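Local coordinates for protein HAD superfamily hydrolase (Brucella suis biovar 1, PDB 6NQ4) that is probably a phosphatase of the haloacid dehalogenase superfamily, binding a sodium ion in this crystal, at residues 39-43 against 44-48; 92-95 against 96-99; 234-238 against 239-243. One frame throughout, in Å; residues are numbered along the deposited sequence.

Contact 1 holds the loop at the C-terminal end of strand 38-41, the probable active site: Asp42 and Trp44 bind the sodium ion beside a phosphate ion, and Asp246 completes the protein's share of that site. Contacts 2 and 3 are connections away from the metal: 92-99 leads into strand 100-103, while 234-243 runs into strand 241-245 of the same sheet. Contact 3 meets contact 1 through neighbouring strands, with Phe40 N 2.8 Å from Leu242 O in a probable hydrogen bond. Contact 2 meets it by packing, Val47 CG1 lying 4.0 Å from Val93 CG2. The centres of contacts 1 and 2 are about 12 Å apart, those of 1 and 3 about 18 Å. Contacts 2 and 3 do not touch.

Contact 1 (39-43 against 44-48); sequences IFCDV and WGVVH. With NA (sodium ion), chain H; PO4 (phosphate ion), chain G.
The backbone of 39-43 leaves a strand and folds back at 44-48, so that Val43 O accepts Val46 N at 3.0 Å and Val47 N at 2.8 Å. The Val47 donor lies in the carbonyl plane and the Val46 donor above it. His48 N adds a weak third bond to the same oxygen. Side chains fill in around this turn. Val43 CG1, placed anti to the backbone N (chi1 177°), reaches His48 NE2 at 3.5 Å and also touches Trp44 CE3. His48 CE1 lies over one face of the Trp44 indole, offset toward its rim, while His48 ND1 bonds to Gly50 N. Val46 CG1 meets Cys41 SG at 3.9 Å, and Val46 CG2 packs against the Asp42 side chain. Asp42 OD2 and Trp44 O each bind the sodium ion at 2.4 Å, together with a phosphate oxygen, two waters and Asp246. Trp44 N donates to phosphate O2 at 2.9 Å, and Asp42 OD1 forms a salt bridge with Lys215. Asp42 stands where the family nucleophile stands and probably has that role. Trp44 replaces the second aspartate of the usual DxD motif and gives its backbone carbonyl to the metal. The phosphate, probably from the crystallisation liquor, may mark the site of the substrate phosphoryl group. Strand 38-41 lies between strands 70-75 and 241-245, and Phe40 packs on helix 218-232.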
ATOM      1  N   ILE A  39       0.090  -1.585  16.226  1.00 18.28           N
ATOM      2  CA  ILE A  39       1.023  -1.858  15.146  1.00 17.40           C
ATOM      3  C   ILE A  39       0.338  -1.500  13.838  1.00 17.54           C
ATOM      4  O   ILE A  39      -0.842  -1.816  13.648  1.00 17.27           O
ATOM      5  CB  ILE A  39       1.397  -3.356  15.154  1.00 17.74           C
ATOM      6  CG1 ILE A  39       2.375  -3.651  16.290  1.00 20.12           C
ATOM      7  CG2 ILE A  39       1.957  -3.795  13.795  1.00 20.02           C
ATOM      8  CD1 ILE A  39       2.615  -5.143  16.506  1.00 21.48           C
ATOM      9  N   PHE A  40       1.067  -0.818  12.947  1.00 16.84           N
ATOM     10  CA  PHE A  40       0.665  -0.645  11.548  1.00 16.11           C
ATOM     11  C   PHE A  40       1.566  -1.576  10.742  1.00 17.14           C
ATOM     12  O   PHE A  40       2.767  -1.312  10.607  1.00 18.04           O
ATOM     13  CB  PHE A  40       0.876   0.799  11.068  1.00 16.43           C
ATOM     14  CG  PHE A  40      -0.021   1.849  11.712  1.00 16.27           C
ATOM     15  CD1 PHE A  40      -1.044   1.521  12.592  1.00 17.19           C
ATOM     16  CD2 PHE A  40       0.194   3.192  11.417  1.00 16.57           C
ATOM     17  CE1 PHE A  40      -1.842   2.530  13.170  1.00 18.31           C
ATOM     18  CE2 PHE A  40      -0.589   4.191  11.975  1.00 18.39           C
ATOM     19  CZ  PHE A  40      -1.610   3.862  12.853  1.00 18.49           C
ATOM     20  N   CYS A  41       1.008  -2.669  10.221  1.00 17.11           N
ATOM     21  CA  CYS A  41       1.810  -3.714   9.592  1.00 15.90           C
ATOM     22  C   CYS A  41       1.536  -3.805   8.095  1.00 15.24           C
ATOM     23  O   CYS A  41       0.384  -3.922   7.677  1.00 15.97           O
ATOM     24  CB  CYS A  41       1.568  -5.069  10.267  1.00 17.19           C
ATOM     25  SG  CYS A  41       2.709  -6.381   9.720  1.00 19.08           S
ATOM     26  N   ASP A  42       2.611  -3.830   7.315  1.00 16.50           N
ATOM     27  CA  ASP A  42       2.581  -4.068   5.878  1.00 17.33           C
ATOM     28  C   ASP A  42       1.984  -5.446   5.568  1.00 16.67           C
ATOM     29  O   ASP A  42       2.036  -6.370   6.385  1.00 17.53           O
ATOM     30  CB  ASP A  42       4.058  -4.055   5.464  1.00 21.52           C
ATOM     31  CG  ASP A  42       4.280  -3.972   4.004  1.00 23.21           C
ATOM     32  OD1 ASP A  42       3.355  -3.559   3.286  1.00 22.55           O
ATOM     33  OD2 ASP A  42       5.418  -4.304   3.591  1.00 24.05           O
ATOM     34  N   VAL A  43       1.425  -5.591   4.362  1.00 16.95           N
ATOM     35  CA  VAL A  43       0.822  -6.859   3.939  1.00 15.88           C
ATOM     36  C   VAL A  43       1.698  -7.617   2.928  1.00 16.73           C
ATOM     37  O   VAL A  43       2.293  -8.652   3.265  1.00 18.00           O
ATOM     38  CB  VAL A  43      -0.629  -6.668   3.438  1.00 15.74           C
ATOM     39  CG1 VAL A  43      -1.206  -8.000   2.922  1.00 18.01           C
ATOM     40  CG2 VAL A  43      -1.533  -6.096   4.569  1.00 17.56           C
ATOM     41  N   TRP A  44       1.812  -7.123   1.693  1.00 15.59           N
ATOM     42  CA  TRP A  44       2.597  -7.855   0.692  1.00 15.91           C
ATOM     43  C   TRP A  44       4.072  -7.910   1.077  1.00 18.01           C
ATOM     44  O   TRP A  44       4.691  -6.892   1.403  1.00 20.09           O
ATOM     45  CB  TRP A  44       2.447  -7.217  -0.682  1.00 16.32           C
ATOM     46  CG  TRP A  44       1.335  -7.806  -1.485  1.00 17.66           C
ATOM     47  CD1 TRP A  44       1.444  -8.749  -2.469  1.00 19.15           C
ATOM     48  CD2 TRP A  44      -0.046  -7.519  -1.357  1.00 17.62           C
ATOM     49  NE1 TRP A  44       0.218  -9.036  -2.988  1.00 20.12           N
ATOM     50  CE2 TRP A  44      -0.724  -8.288  -2.330  1.00 16.86           C
ATOM     51  CE3 TRP A  44      -0.781  -6.651  -0.537  1.00 17.91           C
ATOM     52  CZ2 TRP A  44      -2.113  -8.246  -2.492  1.00 18.66           C
ATOM     53  CZ3 TRP A  44      -2.164  -6.607  -0.692  1.00 19.44           C
ATOM     54  CH2 TRP A  44      -2.815  -7.398  -1.665  1.00 19.70           C
ATOM     55  N   GLY A  45       4.631  -9.111   1.038  1.00 17.51           N
ATOM     56  CA  GLY A  45       6.006  -9.321   1.394  1.00 19.63           C
ATOM     57  C   GLY A  45       6.245  -9.552   2.859  1.00 19.03           C
ATOM     58  O   GLY A  45       7.390  -9.862   3.242  1.00 22.86           O
ATOM     59  N   VAL A  46       5.220  -9.385   3.695  1.00 18.05           N
ATOM     60  CA  VAL A  46       5.372  -9.504   5.140  1.00 18.71           C
ATOM     61  C   VAL A  46       4.378 -10.526   5.671  1.00 18.90           C
ATOM     62  O   VAL A  46       4.756 -11.436   6.417  1.00 22.51           O
ATOM     63  CB  VAL A  46       5.219  -8.130   5.826  1.00 20.97           C
ATOM     64  CG1 VAL A  46       5.177  -8.296   7.348  1.00 22.57           C
ATOM     65  CG2 VAL A  46       6.366  -7.195   5.403  1.00 23.09           C
ATOM     66  N   VAL A  47       3.101 -10.386   5.293  1.00 19.09           N
ATOM     67  CA  VAL A  47       2.052 -11.334   5.680  1.00 18.54           C
ATOM     68  C   VAL A  47       1.822 -12.391   4.601  1.00 19.12           C
ATOM     69  O   VAL A  47       1.568 -13.567   4.907  1.00 18.65           O
ATOM     70  CB  VAL A  47       0.751 -10.563   6.002  1.00 19.11           C
ATOM     71  CG1 VAL A  47      -0.421 -11.528   6.211  1.00 20.60           C
ATOM     72  CG2 VAL A  47       0.952  -9.656   7.211  1.00 20.79           C
ATOM     73  N   HIS A  48       1.875 -11.992   3.333  1.00 17.86           N
ATOM     74  CA  HIS A  48       1.695 -12.926   2.222  1.00 16.45           C
ATOM     75  C   HIS A  48       2.354 -12.337   0.984  1.00 16.09           C
ATOM     76  O   HIS A  48       2.789 -11.180   0.989  1.00 17.43           O
ATOM     77  CB  HIS A  48       0.217 -13.312   1.995  1.00 16.55           C
ATOM     78  CG  HIS A  48      -0.652 -12.224   1.431  1.00 15.63           C
ATOM     79  ND1 HIS A  48      -0.549 -11.785   0.129  1.00 15.97           N
ATOM     80  CD2 HIS A  48      -1.697 -11.545   1.976  1.00 17.10           C
ATOM     81  CE1 HIS A  48      -1.479 -10.873  -0.101  1.00 15.11           C
ATOM     82  NE2 HIS A  48      -2.190 -10.712   1.002  1.00 16.45           N
TER
HETATM   83 NA    NA H 306       5.754  -4.788   1.226  1.00 20.09          NA
HETATM   84  P   PO4 G 305       2.097  -3.407   0.503  0.85 18.16           P
HETATM   85  O1  PO4 G 305       3.513  -3.898   0.806  0.85 19.60           O
HETATM   86  O2  PO4 G 305       1.069  -4.362   1.083  0.85 16.10           O
HETATM   87  O3  PO4 G 305       2.109  -3.527  -1.033  0.85 21.39           O
HETATM   88  O4  PO4 G 305       1.931  -1.960   0.900  0.85 17.76           O
HETATM   89  O   HOH W   1       6.259  -2.354   1.052  1.00 21.38           O
HETATM   90  O   HOH W   2       5.750  -5.273  -1.202  1.00 23.53           O

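Contact 2 (92-95 against 96-99)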
ATOM      1  N   GLY A  92      -5.327 -17.995   3.486  1.00 18.29           N
ATOM      2  CA  GLY A  92      -5.141 -18.640   4.775  1.00 19.11           C
ATOM      3  C   GLY A  92      -4.855 -17.736   5.956  1.00 19.91           C
ATOM      4  O   GLY A  92      -4.506 -18.244   7.028  1.00 21.86           O
ATOM      5  N   VAL A  93      -5.003 -16.424   5.812  1.00 18.26           N
ATOM      6  CA  VAL A  93      -4.843 -15.515   6.946  1.00 18.34           C
ATOM      7  C   VAL A  93      -6.115 -15.517   7.791  1.00 19.09           C
ATOM      8  O   VAL A  93      -7.187 -15.117   7.304  1.00 18.59           O
ATOM      9  CB  VAL A  93      -4.519 -14.094   6.468  1.00 18.80           C
ATOM     10  CG1 VAL A  93      -4.267 -13.168   7.675  1.00 20.21           C
ATOM     11  CG2 VAL A  93      -3.347 -14.112   5.488  1.00 19.86           C
ATOM     12  N   PRO A  94      -6.039 -15.928   9.055  1.00 20.26           N
ATOM     13  CA  PRO A  94      -7.225 -15.932   9.916  1.00 21.38           C
ATOM     14  C   PRO A  94      -7.562 -14.524  10.370  1.00 20.49           C
ATOM     15  O   PRO A  94      -6.686 -13.669  10.537  1.00 20.42           O
ATOM     16  CB  PRO A  94      -6.779 -16.784  11.109  1.00 23.11           C
ATOM     17  CG  PRO A  94      -5.321 -16.516  11.216  1.00 21.53           C
ATOM     18  CD  PRO A  94      -4.832 -16.380   9.770  1.00 21.34           C
ATOM     19  N   GLU A  95      -8.861 -14.278  10.560  1.00 20.65           N
ATOM     20  CA  GLU A  95      -9.269 -12.928  10.932  1.00 23.13           C
ATOM     21  C   GLU A  95      -8.774 -12.539  12.320  1.00 21.59           C
ATOM     22  O   GLU A  95      -8.628 -11.342  12.594  1.00 21.70           O
ATOM     23  CB  GLU A  95     -10.771 -12.671  10.685  1.00 28.51           C
ATOM     24  CG  GLU A  95     -11.744 -13.641  11.341  1.00 29.21           C
ATOM     25  CD  GLU A  95     -13.142 -13.674  10.685  1.00 28.45           C
ATOM     26  OE1 GLU A  95     -14.111 -13.174  11.310  1.00 25.19           O
ATOM     27  OE2 GLU A  95     -13.271 -14.224   9.557  1.00 30.39           O
ATOM     28  N   ASN A  96      -8.450 -13.518  13.186  1.00 22.84           N
ATOM     29  CA  ASN A  96      -7.929 -13.188  14.511  1.00 22.91           C
ATOM     30  C   ASN A  96      -6.481 -12.690  14.493  1.00 22.91           C
ATOM     31  O   ASN A  96      -5.931 -12.412  15.566  1.00 23.97           O
ATOM     32  CB  ASN A  96      -8.147 -14.328  15.526  1.00 24.50           C
ATOM     33  CG  ASN A  96      -7.309 -15.570  15.231  1.00 25.01           C
ATOM     34  OD1 ASN A  96      -6.437 -15.566  14.369  1.00 24.48           O
ATOM     35  ND2 ASN A  96      -7.582 -16.652  15.971  1.00 30.41           N
ATOM     36  N   ALA A  97      -5.849 -12.566  13.321  1.00 20.17           N
ATOM     37  CA  ALA A  97      -4.493 -12.028  13.236  1.00 20.22           C
ATOM     38  C   ALA A  97      -4.450 -10.511  13.102  1.00 19.08           C
ATOM     39  O   ALA A  97      -3.360  -9.931  13.132  1.00 21.01           O
ATOM     40  CB  ALA A  97      -3.729 -12.655  12.063  1.00 21.22           C
ATOM     41  N   TYR A  98      -5.591  -9.853  12.939  1.00 17.12           N
ATOM     42  CA  TYR A  98      -5.590  -8.411  12.758  1.00 16.79           C
ATOM     43  C   TYR A  98      -6.918  -7.857  13.250  1.00 16.74           C
ATOM     44  O   TYR A  98      -7.904  -8.589  13.396  1.00 19.06           O
ATOM     45  CB  TYR A  98      -5.328  -8.045  11.276  1.00 16.91           C
ATOM     46  CG  TYR A  98      -6.341  -8.657  10.320  1.00 16.66           C
ATOM     47  CD1 TYR A  98      -6.160  -9.940   9.814  1.00 16.76           C
ATOM     48  CD2 TYR A  98      -7.489  -7.960   9.946  1.00 18.21           C
ATOM     49  CE1 TYR A  98      -7.099 -10.513   8.959  1.00 18.33           C
ATOM     50  CE2 TYR A  98      -8.424  -8.520   9.106  1.00 17.82           C
ATOM     51  CZ  TYR A  98      -8.239  -9.795   8.612  1.00 17.69           C
ATOM     52  OH  TYR A  98      -9.184 -10.336   7.758  1.00 20.29           O
ATOM     53  N   ASP A  99      -6.937  -6.551  13.502  1.00 17.82           N
ATOM     54  CA  ASP A  99      -8.168  -5.866  13.869  1.00 17.65           C
ATOM     55  C   ASP A  99      -8.845  -5.199  12.687  1.00 18.09           C
ATOM     56  O   ASP A  99     -10.074  -5.275  12.565  1.00 20.90           O
ATOM     57  CB  ASP A  99      -7.880  -4.820  14.950  1.00 18.78           C
ATOM     58  CG  ASP A  99      -7.523  -5.455  16.275  1.00 20.56           C
ATOM     59  OD1 ASP A  99      -8.457  -5.696  17.071  1.00 23.93           O
ATOM     60  OD2 ASP A  99      -6.323  -5.745  16.501  1.00 20.02           O
TER
HETATM   61  O   HOH W   3      -8.462 -12.620   6.572  1.00 25.21           O
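Backbone hydrogen bonds close a short 3-10 turn at 95-97. Ala97 N donates to Pro94 O at 3.1 Å. Tyr98 N makes a weak bond to Glu95 O at 3.4 Å. One water adds a polar bridge: it donates to Val93 O at 2.9 Å and is hydrogen-bonded to Tyr98 OH at 2.7 Å, lying in the plane of the ring at its edge. The Tyr98 ring folds back over the turn, because CG sits between the backbone N and the carbonyl carbon (chi1 58°). Glu95 O then lies over the centre of one ring face, 3.9 Å above its plane. Val93 CG1 comes to the ring edge, 4.1 Å from Tyr98 CE1, and the two side chains cross at about a right angle. Tyr98 also packs on Val85 and Met88. Pro94 CG touches Ala97 CB at 4.3 Å. Asn96 OD1, held by Gln62 NE2, is in van der Waals contact with Pro94 CG at 3.5 Å. Gly92, with positive phi, follows helix 81-90 in a Schellman motif. The whole arrangement is a helix-to-strand connection of a Rossmann-like alpha/beta fold, leading from helix 81-90 into edge strand 100-103.

Contact 3 (234-238 against 239-243)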
ATOM      1  N   GLY A 234      -9.930   5.867  22.474  1.00 29.62           N
ATOM      2  CA  GLY A 234      -9.370   7.151  22.836  1.00 29.99           C
ATOM      3  C   GLY A 234      -8.142   7.436  22.004  1.00 28.40           C
ATOM      4  O   GLY A 234      -7.790   6.677  21.097  1.00 29.02           O
ATOM      5  N   SER A 235      -7.495   8.548  22.328  1.00 27.95           N
ATOM      6  CA  SER A 235      -6.302   8.948  21.598  1.00 26.43           C
ATOM      7  C   SER A 235      -5.190   7.928  21.808  1.00 25.56           C
ATOM      8  O   SER A 235      -5.030   7.368  22.895  1.00 27.80           O
ATOM      9  CB  SER A 235      -5.841  10.325  22.079  1.00 30.37           C
ATOM     10  OG  SER A 235      -6.803  11.315  21.750  1.00 33.35           O
ATOM     11  N   VAL A 236      -4.432   7.665  20.749  1.00 25.50           N
ATOM     12  CA  VAL A 236      -3.275   6.783  20.808  1.00 25.73           C
ATOM     13  C   VAL A 236      -2.084   7.606  20.355  1.00 26.04           C
ATOM     14  O   VAL A 236      -2.033   8.050  19.199  1.00 26.08           O
ATOM     15  CB  VAL A 236      -3.465   5.535  19.924  1.00 25.75           C
ATOM     16  CG1 VAL A 236      -2.228   4.653  19.964  1.00 26.27           C
ATOM     17  CG2 VAL A 236      -4.694   4.748  20.384  1.00 27.71           C
ATOM     18  N   ASP A 237      -1.144   7.831  21.268  1.00 24.66           N
ATOM     19  CA  ASP A 237       0.018   8.646  20.953  1.00 25.35           C
ATOM     20  C   ASP A 237       0.967   7.911  20.020  1.00 24.68           C
ATOM     21  O   ASP A 237       1.086   6.684  20.045  1.00 25.35           O
ATOM     22  CB  ASP A 237       0.760   9.029  22.228  1.00 25.65           C
ATOM     23  CG  ASP A 237      -0.078   9.876  23.149  1.00 27.90           C
ATOM     24  OD1 ASP A 237      -1.084  10.459  22.686  1.00 28.64           O
ATOM     25  OD2 ASP A 237       0.274   9.963  24.340  1.00 29.43           O
ATOM     26  N   LYS A 238       1.657   8.686  19.196  1.00 22.64           N
ATOM     27  CA  LYS A 238       2.497   8.082  18.168  1.00 23.23           C
ATOM     28  C   LYS A 238       3.646   7.279  18.750  1.00 23.82           C
ATOM     29  O   LYS A 238       4.082   6.298  18.134  1.00 23.83           O
ATOM     30  CB  LYS A 238       2.976   9.152  17.210  1.00 26.00           C
ATOM     31  CG  LYS A 238       1.829   9.610  16.369  1.00 27.04           C
ATOM     32  CD  LYS A 238       2.259  10.651  15.436  1.00 30.49           C
ATOM     33  CE  LYS A 238       1.094  11.066  14.585  1.00 30.74           C
ATOM     34  NZ  LYS A 238       1.528  12.020  13.560  1.00 32.19           N
ATOM     35  N   SER A 239       4.124   7.643  19.944  1.00 23.12           N
ATOM     36  CA  SER A 239       5.180   6.859  20.573  1.00 23.52           C
ATOM     37  C   SER A 239       4.730   5.445  20.902  1.00 24.34           C
ATOM     38  O   SER A 239       5.582   4.581  21.144  1.00 26.18           O
ATOM     39  CB  SER A 239       5.653   7.551  21.848  1.00 24.63           C
ATOM     40  OG  SER A 239       4.600   7.607  22.794  1.00 27.33           O
ATOM     41  N   ARG A 240       3.422   5.183  20.888  1.00 24.07           N
ATOM     42  CA  ARG A 240       2.857   3.876  21.211  1.00 23.97           C
ATOM     43  C   ARG A 240       2.465   3.049  19.986  1.00 22.36           C
ATOM     44  O   ARG A 240       1.814   2.004  20.143  1.00 21.66           O
ATOM     45  CB  ARG A 240       1.655   4.041  22.144  1.00 27.47           C
ATOM     46  CG  ARG A 240       1.960   4.834  23.420  1.00 31.35           C
ATOM     47  CD  ARG A 240       2.928   4.083  24.333  1.00 34.88           C
ATOM     48  NE  ARG A 240       2.410   2.769  24.701  1.00 37.99           N
ATOM     49  CZ  ARG A 240       3.028   1.911  25.510  1.00 40.48           C
ATOM     50  NH1 ARG A 240       4.199   2.226  26.052  1.00 41.49           N
ATOM     51  NH2 ARG A 240       2.473   0.735  25.777  1.00 40.59           N
ATOM     52  N   ILE A 241       2.851   3.470  18.780  1.00 20.77           N
ATOM     53  CA  ILE A 241       2.500   2.763  17.550  1.00 19.24           C
ATOM     54  C   ILE A 241       3.783   2.351  16.840  1.00 19.50           C
ATOM     55  O   ILE A 241       4.669   3.185  16.618  1.00 22.46           O
ATOM     56  CB  ILE A 241       1.624   3.625  16.625  1.00 19.78           C
ATOM     57  CG1 ILE A 241       0.360   4.096  17.360  1.00 21.11           C
ATOM     58  CG2 ILE A 241       1.258   2.840  15.373  1.00 21.96           C
ATOM     59  CD1 ILE A 241      -0.443   5.142  16.590  1.00 22.74           C
ATOM     60  N   LEU A 242       3.880   1.069  16.483  1.00 18.84           N
ATOM     61  CA  LEU A 242       5.010   0.532  15.734  1.00 19.28           C
ATOM     62  C   LEU A 242       4.614   0.277  14.283  1.00 19.86           C
ATOM     63  O   LEU A 242       3.668  -0.474  14.021  1.00 21.04           O
ATOM     64  CB  LEU A 242       5.472  -0.781  16.366  1.00 20.24           C
ATOM     65  CG  LEU A 242       6.673  -1.465  15.701  1.00 22.15           C
ATOM     66  CD1 LEU A 242       7.933  -0.600  15.799  1.00 22.78           C
ATOM     67  CD2 LEU A 242       6.871  -2.849  16.310  1.00 23.48           C
ATOM     68  N   GLY A 243       5.359   0.859  13.344  1.00 19.47           N
ATOM     69  CA  GLY A 243       5.201   0.520  11.930  1.00 19.84           C
ATOM     70  C   GLY A 243       6.114  -0.640  11.557  1.00 21.32           C
ATOM     71  O   GLY A 243       7.256  -0.705  11.998  1.00 26.31           O
TER
HETATM   72  O   HOH W   4       6.342   4.794  17.686  1.00 25.65           O
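A 3-10 turn leads from the loop after helix 218-232 into strand 241-245, part of the parallel sheet of the Rossmann-like haloacid dehalogenase core. The turn joins 234-238 to 239-243 through two backbone hydrogen bonds, each closing over three residues. Arg240 N donates to Asp237 O at 2.9 Å. Ile241 N donates to Lys238 O at 3.2 Å. The turn passes straight into the strand, since Ile241 is both its last donor and the first strand residue.

On the buried side Val236 meets Ile241. Val236 CG1 is 3.7 Å from Ile241 CG1 and 3.8 Å from Ile241 CD1, so one methyl of the valine rests against the CG1-CD1 arm of Ile241. The two side chains cross at about a right angle. Ile241 CG1 lies anti to the carbonyl carbon (chi1 -56°), which directs that branch back to the valine. Helix 218-232 packs on this pair, with Val228 on Val236 and Leu225 on Ile241.

The polar side chains turn elsewhere. Arg240 CB lies 3.4 Å from Asp237 O, but the chain beyond it is bent twice and carries the guanidinium group to a salt bridge with Asp37. Lys238 runs extended in the other direction. Its NZ donates to Phe258 O, and its charge makes a cation-pi contact with the Phe258 ring. Ser239 OG stays by the turn, 4.1 Å from Asp237 CB.

One water spans the step from turn to strand, hydrogen-bonded to Lys238 O at 2.8 Å and to Ile241 O at 2.6 Å.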